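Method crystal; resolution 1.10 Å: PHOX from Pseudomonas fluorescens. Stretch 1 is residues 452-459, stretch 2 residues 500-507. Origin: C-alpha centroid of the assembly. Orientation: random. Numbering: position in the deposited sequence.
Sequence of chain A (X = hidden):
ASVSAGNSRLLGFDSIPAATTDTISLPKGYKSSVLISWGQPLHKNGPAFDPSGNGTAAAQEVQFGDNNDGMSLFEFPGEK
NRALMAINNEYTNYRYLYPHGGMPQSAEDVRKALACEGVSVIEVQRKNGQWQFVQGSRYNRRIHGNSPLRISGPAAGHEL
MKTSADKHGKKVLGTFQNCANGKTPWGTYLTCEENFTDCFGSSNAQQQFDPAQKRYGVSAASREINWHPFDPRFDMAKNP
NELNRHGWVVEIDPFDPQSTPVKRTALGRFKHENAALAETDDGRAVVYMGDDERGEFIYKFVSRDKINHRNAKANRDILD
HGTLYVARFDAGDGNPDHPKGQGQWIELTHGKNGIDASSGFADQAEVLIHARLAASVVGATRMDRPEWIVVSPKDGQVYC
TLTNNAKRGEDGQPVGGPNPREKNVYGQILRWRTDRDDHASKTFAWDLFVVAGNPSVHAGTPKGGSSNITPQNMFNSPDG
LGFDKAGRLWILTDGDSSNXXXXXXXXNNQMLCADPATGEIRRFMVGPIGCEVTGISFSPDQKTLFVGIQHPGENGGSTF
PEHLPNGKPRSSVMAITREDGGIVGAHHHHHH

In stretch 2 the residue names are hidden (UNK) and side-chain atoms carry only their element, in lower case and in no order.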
ATOM      1  N   ALA A 452     -18.272   3.670   6.554  1.00  7.27           N
ATOM      2  CA  ALA A 452     -18.313   5.009   5.998  1.00  7.63           C
ATOM      3  C   ALA A 452     -19.632   5.235   5.272  1.00  7.50           C
ATOM      4  O   ALA A 452     -20.256   4.300   4.777  1.00  8.05           O
ATOM      5  CB  ALA A 452     -17.134   5.233   5.065  1.00  7.57           C
ATOM      6  N   GLY A 453     -20.052   6.490   5.216  1.00  7.76           N
ATOM      7  CA  GLY A 453     -21.278   6.837   4.528  1.00  7.88           C
ATOM      8  C   GLY A 453     -21.472   8.333   4.477  1.00  8.63           C
ATOM      9  O   GLY A 453     -20.617   9.104   4.917  1.00  8.79           O
ATOM     10  N   ASN A 454     -22.609   8.740   3.931  1.00  8.51           N
ATOM     11  CA  ASN A 454     -22.937  10.149   3.824  1.00  8.87           C
ATOM     12  C   ASN A 454     -24.286  10.415   4.479  1.00  9.61           C
ATOM     13  O   ASN A 454     -25.328  10.269   3.846  1.00 10.28           O
ATOM     14  CB  ASN A 454     -22.978  10.596   2.360  1.00  9.40           C
ATOM     15  CG  ASN A 454     -23.039  12.105   2.223  1.00  9.75           C
ATOM     16  OD1 ASN A 454     -23.680  12.783   3.034  1.00 10.13           O
ATOM     17  ND2 ASN A 454     -22.325  12.642   1.242  1.00 10.26           N
ATOM     18  N   PRO A 455     -24.277  10.753   5.771  1.00  9.62           N
ATOM     19  CA  PRO A 455     -25.529  10.959   6.495  1.00 10.68           C
ATOM     20  C   PRO A 455     -26.215  12.280   6.151  1.00 11.92           C
ATOM     21  O   PRO A 455     -27.357  12.485   6.545  1.00 14.30           O
ATOM     22  CB  PRO A 455     -25.099  10.947   7.965  1.00 11.37           C
ATOM     23  CG  PRO A 455     -23.656  11.319   7.945  1.00 10.85           C
ATOM     24  CD  PRO A 455     -23.113  10.731   6.677  1.00  9.41           C
ATOM     25  N   SER A 456     -25.566  13.126   5.358  1.00 10.93           N
ATOM     26  CA  SER A 456     -26.218  14.324   4.835  1.00 12.61           C
ATOM     27  C   SER A 456     -27.135  13.988   3.659  1.00 13.44           C
ATOM     28  O   SER A 456     -28.243  14.513   3.555  1.00 20.20           O
ATOM     29  CB  SER A 456     -25.177  15.358   4.411  1.00 14.41           C
ATOM     30  OG  SER A 456     -24.576  15.956   5.541  1.00 21.51           O
ATOM     31  N   VAL A 457     -26.697  13.050   2.829  1.00 12.10           N
ATOM     32  CA  VAL A 457     -27.392  12.712   1.596  1.00 13.25           C
ATOM     33  C   VAL A 457     -28.304  11.500   1.807  1.00 12.91           C
ATOM     34  O   VAL A 457     -29.367  11.404   1.195  1.00 15.42           O
ATOM     35  CB  VAL A 457     -26.376  12.422   0.477  1.00 13.02           C
ATOM     36  CG1 VAL A 457     -27.079  11.921  -0.772  1.00 14.80           C
ATOM     37  CG2 VAL A 457     -25.541  13.661   0.176  1.00 14.89           C
ATOM     38  N   HIS A 458     -27.907  10.609   2.713  1.00 12.57           N
ATOM     39  CA  HIS A 458     -28.558   9.307   2.868  1.00 12.29           C
ATOM     40  C   HIS A 458     -28.916   9.021   4.307  1.00 12.30           C
ATOM     41  O   HIS A 458     -28.816   7.884   4.772  1.00 12.65           O
ATOM     42  CB  HIS A 458     -27.667   8.194   2.314  1.00 12.14           C
ATOM     43  CG  HIS A 458     -27.440   8.278   0.824  1.00 12.22           C
ATOM     44  ND1 HIS A 458     -28.443   8.177  -0.072  1.00 16.25           N
ATOM     45  CD2 HIS A 458     -26.271   8.451   0.091  1.00 12.60           C
ATOM     46  CE1 HIS A 458     -27.932   8.236  -1.316  1.00 15.29           C
ATOM     47  NE2 HIS A 458     -26.609   8.443  -1.212  1.00 14.73           N
ATOM     48  N   ALA A 459     -29.354  10.046   5.029  1.00 14.56           N
ATOM     49  CA  ALA A 459     -29.714   9.891   6.433  1.00 15.17           C
ATOM     50  C   ALA A 459     -30.673   8.723   6.639  1.00 14.77           C
ATOM     51  O   ALA A 459     -31.663   8.591   5.921  1.00 16.40           O
ATOM     52  CB  ALA A 459     -30.344  11.174   6.951  1.00 19.31           C
ATOM     53  N   UNK A 500     -19.828  15.942  -4.694  1.00 12.90           N
ATOM     54  CA  UNK A 500     -21.146  16.004  -5.315  1.00 15.48           C
ATOM     55  C   UNK A 500     -21.833  14.647  -5.229  1.00 13.83           C
ATOM     56  O   UNK A 500     -21.179  13.618  -5.067  1.00 13.99           O
ATOM     57  c   UNK A 500     -21.024  16.436  -6.769  1.00 20.07           C
ATOM     58  N   UNK A 501     -23.149  14.646  -5.401  1.00 14.46           N
ATOM     59  CA  UNK A 501     -23.915  13.405  -5.415  1.00 15.96           C
ATOM     60  C   UNK A 501     -23.763  12.632  -4.120  1.00 12.93           C
ATOM     61  O   UNK A 501     -23.981  13.176  -3.035  1.00 13.36           O
ATOM     62  N   UNK A 502     -23.330  11.377  -4.223  1.00 12.83           N
ATOM     63  CA  UNK A 502     -23.129  10.539  -3.039  1.00 11.49           C
ATOM     64  C   UNK A 502     -22.047  11.111  -2.124  1.00 10.71           C
ATOM     65  O   UNK A 502     -21.951  10.736  -0.958  1.00 10.37           O
ATOM     66  c   UNK A 502     -23.932   8.250  -3.813  1.00 13.84           C
ATOM     67  c   UNK A 502     -22.742   9.110  -3.432  1.00 12.61           C
ATOM     68  o   UNK A 502     -25.085   8.629  -3.515  1.00 15.37           O
ATOM     69  o   UNK A 502     -23.698   7.118  -4.286  1.00 15.83           O
ATOM     70  N   UNK A 503     -21.234  12.019  -2.656  1.00 10.63           N
ATOM     71  CA  UNK A 503     -20.054  12.502  -1.950  1.00 10.46           C
ATOM     72  C   UNK A 503     -20.177  13.987  -1.623  1.00 10.60           C
ATOM     73  O   UNK A 503     -19.220  14.607  -1.175  1.00 10.81           O
ATOM     74  c   UNK A 503     -18.722  10.808  -3.280  1.00 10.02           C
ATOM     75  c   UNK A 503     -19.167   9.164  -4.981  1.00 12.11           C
ATOM     76  c   UNK A 503     -18.537   8.459  -2.787  1.00 10.80           C
ATOM     77  c   UNK A 503     -18.486   9.780  -2.381  1.00 10.38           C
ATOM     78  c   UNK A 503     -18.807  12.227  -2.792  1.00 10.46           C
ATOM     79  c   UNK A 503     -18.907   8.147  -4.081  1.00 11.85           C
ATOM     80  c   UNK A 503     -19.119  10.481  -4.567  1.00 10.98           C
ATOM     81  N   UNK A 504     -21.389  14.523  -1.721  1.00 11.29           N
ATOM     82  CA  UNK A 504     -21.611  15.932  -1.399  1.00 12.33           C
ATOM     83  C   UNK A 504     -21.206  16.201   0.043  1.00 10.81           C
ATOM     84  O   UNK A 504     -21.706  15.554   0.963  1.00 11.76           O
ATOM     85  c   UNK A 504     -23.067  16.311  -1.625  1.00 13.61           C
ATOM     86  N   UNK A 505     -20.324  17.179   0.232  1.00 10.71           N
ATOM     87  CA  UNK A 505     -19.879  17.561   1.563  1.00 10.72           C
ATOM     88  C   UNK A 505     -18.580  16.919   2.016  1.00 10.41           C
ATOM     89  O   UNK A 505     -18.072  17.246   3.084  1.00 12.40           O
ATOM     90  N   UNK A 506     -18.056  15.980   1.235  1.00  9.88           N
ATOM     91  CA  UNK A 506     -16.839  15.275   1.636  1.00  9.07           C
ATOM     92  C   UNK A 506     -15.550  15.954   1.177  1.00  9.69           C
ATOM     93  O   UNK A 506     -14.483  15.701   1.731  1.00 10.32           O
ATOM     94  c   UNK A 506     -17.927  13.031   1.883  1.00  9.67           C
ATOM     95  c   UNK A 506     -16.882  13.838   1.142  1.00  9.41           C
ATOM     96  c   UNK A 506     -19.156  10.655   2.492  1.00  9.38           C
ATOM     97  s   UNK A 506     -18.123  11.372   1.216  1.00  9.71           S
ATOM     98  N   UNK A 507     -15.630  16.770   0.131  1.00 10.46           N
ATOM     99  CA  UNK A 507     -14.461  17.500  -0.347  1.00 10.83           C
ATOM    100  C   UNK A 507     -13.342  16.618  -0.880  1.00  9.71           C
ATOM    101  O   UNK A 507     -13.568  15.497  -1.336  1.00  9.73           O
TER

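Position 500 carries a single side-chain carbon, which points away from stretch 1 and stays out of contact with it. One carbon defines alanine, Ala-500. Its carbonyl O accepts a hydrogen bond from the backbone N of position 503.

Position 501 has no side-chain atoms and is therefore glycine. Its positive phi, 59°, by itself favours this residue. The O of Gly-501 lies 3.6 Å from CG2 of Val-457 and accepts a hydrogen bond from the backbone N of position 504.

At position 502 there are two carbons, the second carrying two oxygens. One oxygen approaches NE2 of His-458 to 2.8 Å, near the plane of the imidazole and at its edge. Four heavy atoms ending in a fork fit aspartate or asparagine; two oxygens and no nitrogen make it Asp-502. A carboxylate suits the place because His-458 NE2 donates to OD1 in a nearly straight hydrogen bond, with an angle of 169°. The CA-to-CB bond points sideways, but chi1 of -81° (m) brings the end of the side chain nearer.

Position 503 shows one carbon followed by a ring of six carbons with no hydroxyl, so it is phenylalanine. The CA-to-CB bond of Phe-503 points away from stretch 1, and the ring takes no part in the contact. Its backbone opens a type II turn that closes when the N of position 506 donates to Phe-503 O at 3.0 Å.

Position 504 has one carbon, 4.0 Å from CG2 of Val-457: Ala-504. The methyl makes an apolar contact with Val-457, and the backbone O of Ala-504 accepts a hydrogen bond from Asn-454 ND2.

Position 505 lacks a side chain and is Gly-505. At phi/psi of 96/-7° a CB would be jammed against the carbonyl O of Ala-504, so the third place of the turn calls for glycine.

Position 506 bears an unbranched chain of two carbons, sulfur and a terminal carbon, which lies 3.2 Å from Gly-453 O and 3.8 Å from Asn-454 CB. This is Met-506. Its long, unbranched chain, extended at chi2 and chi3 (both t), lets the end come nearer to stretch 1 although its CA-to-CB bond points sideways.

Position 507, again without side-chain atoms, is Gly-507, favoured by its phi of 64° and out of reach of stretch 1.

The contact rests on polar anchors. Asn-454 ND2 donates to Asp-502 O at 2.9 Å and to Ala-504 O at 3.0 Å, while its OD1 accepts from Val-457 N at 3.0 Å. One amide thus organises both loops, and the His-458 to Asp-502 bond adds a second tie.

Stretch 2 (500-507) AGDFAGMG
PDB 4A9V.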